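Local coordinates for protein beta carbonic anhydrase (Burkholderia pseudomallei, PDB 6YJN) that probably catalyses the reversible interconversion of carbon dioxide and hydrogencarbonate, using one zinc ion per subunit, at residues Asn72-His76 and Gln159-Val163. Numbering follows the deposited sequence.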
loop_
_atom_site.group_PDB
_atom_site.type_symbol
_atom_site.label_atom_id
_atom_site.label_comp_id
_atom_site.label_asym_id
_atom_site.label_seq_id
_atom_site.Cartn_x
_atom_site.Cartn_y
_atom_site.Cartn_z
ATOM N N ASN A 72 -2.510 -8.216 13.133
ATOM C CA ASN A 72 -2.476 -9.332 12.198
ATOM C C ASN A 72 -3.595 -9.174 11.166
ATOM O O ASN A 72 -4.476 -10.015 11.052
ATOM C CB ASN A 72 -2.560 -10.686 12.913
ATOM C CG ASN A 72 -3.712 -10.788 13.894
ATOM O OD1 ASN A 72 -3.508 -10.651 15.100
ATOM N ND2 ASN A 72 -4.923 -11.007 13.395
ATOM N N VAL A 73 -3.559 -8.065 10.429
ATOM C CA VAL A 73 -4.561 -7.749 9.431
ATOM C C VAL A 73 -3.979 -8.123 8.072
ATOM O O VAL A 73 -2.833 -7.782 7.759
ATOM C CB VAL A 73 -4.904 -6.243 9.488
ATOM C CG1 VAL A 73 -5.992 -5.843 8.508
ATOM C CG2 VAL A 73 -5.245 -5.764 10.892
ATOM N N VAL A 74 -4.786 -8.817 7.268
ATOM C CA VAL A 74 -4.446 -9.074 5.878
ATOM C C VAL A 74 -5.356 -8.211 5.008
ATOM O O VAL A 74 -6.536 -8.530 4.859
ATOM C CB VAL A 74 -4.567 -10.574 5.532
ATOM C CG1 VAL A 74 -4.411 -10.853 4.048
ATOM C CG2 VAL A 74 -3.596 -11.426 6.337
ATOM N N VAL A 75 -4.802 -7.109 4.477
ATOM C CA VAL A 75 -5.493 -6.268 3.509
ATOM C C VAL A 75 -5.350 -6.882 2.111
ATOM O O VAL A 75 -4.261 -7.304 1.709
ATOM C CB VAL A 75 -5.014 -4.803 3.565
ATOM C CG1 VAL A 75 -5.685 -3.924 2.528
ATOM C CG2 VAL A 75 -5.193 -4.199 4.938
ATOM N N HIS A 76 -6.482 -6.953 1.395
ATOM C CA HIS A 76 -6.562 -7.480 0.046
ATOM C C HIS A 76 -5.429 -6.910 -0.802
ATOM O O HIS A 76 -4.905 -7.580 -1.689
ATOM C CB HIS A 76 -7.883 -7.035 -0.583
ATOM C CG HIS A 76 -9.087 -7.691 -0.014
ATOM N ND1 HIS A 76 -9.120 -9.034 0.288
ATOM C CD2 HIS A 76 -10.323 -7.211 0.246
ATOM C CE1 HIS A 76 -10.323 -9.342 0.748
ATOM N NE2 HIS A 76 -11.088 -8.238 0.727
ATOM N N GLN A 159 -9.502 -12.418 8.565
ATOM C CA GLN A 159 -8.187 -12.277 7.967
ATOM C C GLN A 159 -7.877 -13.512 7.125
ATOM O O GLN A 159 -7.373 -13.397 6.010
ATOM C CB GLN A 159 -7.125 -12.058 9.043
ATOM C CG GLN A 159 -7.238 -10.705 9.726
ATOM C CD GLN A 159 -7.750 -9.629 8.802
ATOM O OE1 GLN A 159 -7.013 -9.062 8.000
ATOM N NE2 GLN A 159 -9.033 -9.340 8.913
ATOM N N VAL A 160 -8.187 -14.690 7.676
ATOM C CA VAL A 160 -7.993 -15.925 6.941
ATOM C C VAL A 160 -8.804 -15.906 5.644
ATOM O O VAL A 160 -8.259 -16.217 4.584
ATOM C CB VAL A 160 -8.267 -17.153 7.825
ATOM C CG1 VAL A 160 -8.811 -18.330 7.041
ATOM C CG2 VAL A 160 -7.009 -17.564 8.562
ATOM N N VAL A 161 -10.083 -15.505 5.705
ATOM C CA VAL A 161 -10.868 -15.393 4.479
ATOM C C VAL A 161 -10.067 -14.582 3.452
ATOM O O VAL A 161 -10.038 -14.918 2.274
ATOM C CB VAL A 161 -12.313 -14.880 4.696
ATOM N N ASN A 162 -9.352 -13.561 3.936
ATOM C CA ASN A 162 -8.599 -12.635 3.103
ATOM C C ASN A 162 -7.465 -13.365 2.384
ATOM O O ASN A 162 -7.298 -13.221 1.173
ATOM C CB ASN A 162 -8.079 -11.446 3.918
ATOM C CG ASN A 162 -9.155 -10.442 4.272
ATOM O OD1 ASN A 162 -10.313 -10.600 3.884
ATOM N ND2 ASN A 162 -8.782 -9.401 4.998
ATOM N N VAL A 163 -6.693 -14.135 3.155
ATOM C CA VAL A 163 -5.632 -14.969 2.626
ATOM C C VAL A 163 -6.193 -15.906 1.559
ATOM O O VAL A 163 -5.603 -16.073 0.488
ATOM C CB VAL A 163 -4.978 -15.811 3.732
ATOM C CG1 VAL A 163 -3.927 -16.724 3.136
ATOM C CG2 VAL A 163 -4.388 -14.956 4.838
#
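Val74 meets Gln159 and Asn162 of the helix through both polar atoms of its backbone. Its N-H donates to OE1 of Gln159, and its carbonyl O accepts a hydrogen bond from ND2 of Asn162; both are modelled too close, at 2.4 Å each, and their exact geometry is doubtful. Amides suit this place because each can present a C=O to an N-H or an N-H to a C=O; together they take up the buried N-H and C=O of Val74, much as an antiparallel strand neighbour would at a hydrogen-bonded pair. In Gln159, chi1 (-69°) sets CG beside the backbone N and next to Asn72 O, and the bend at chi2 carries the amide to Val74 N, with OE1 3.4 Å from Val73 CG1. One turn on, Asn162 lays its CB 3.7 Å from Val74 CG1. Its OD1 lies 3.4 Å from His76 CE1, while His76 NE2 bonds to Asp129 of the second subunit. The branched Val74 fills the apolar side, its CG2 3.9 Å from CG2 of Val163. The contact joins helix 145-165 to the loop between strand 64-69 and helix 79-92. The side chain of Asn72 lies about 5 Å from the zinc and touches the zinc ligand Cys46; Val74 packs on Ile44 of strand 41-46, Gln159 and Val163 on Val99 of strand 96-102.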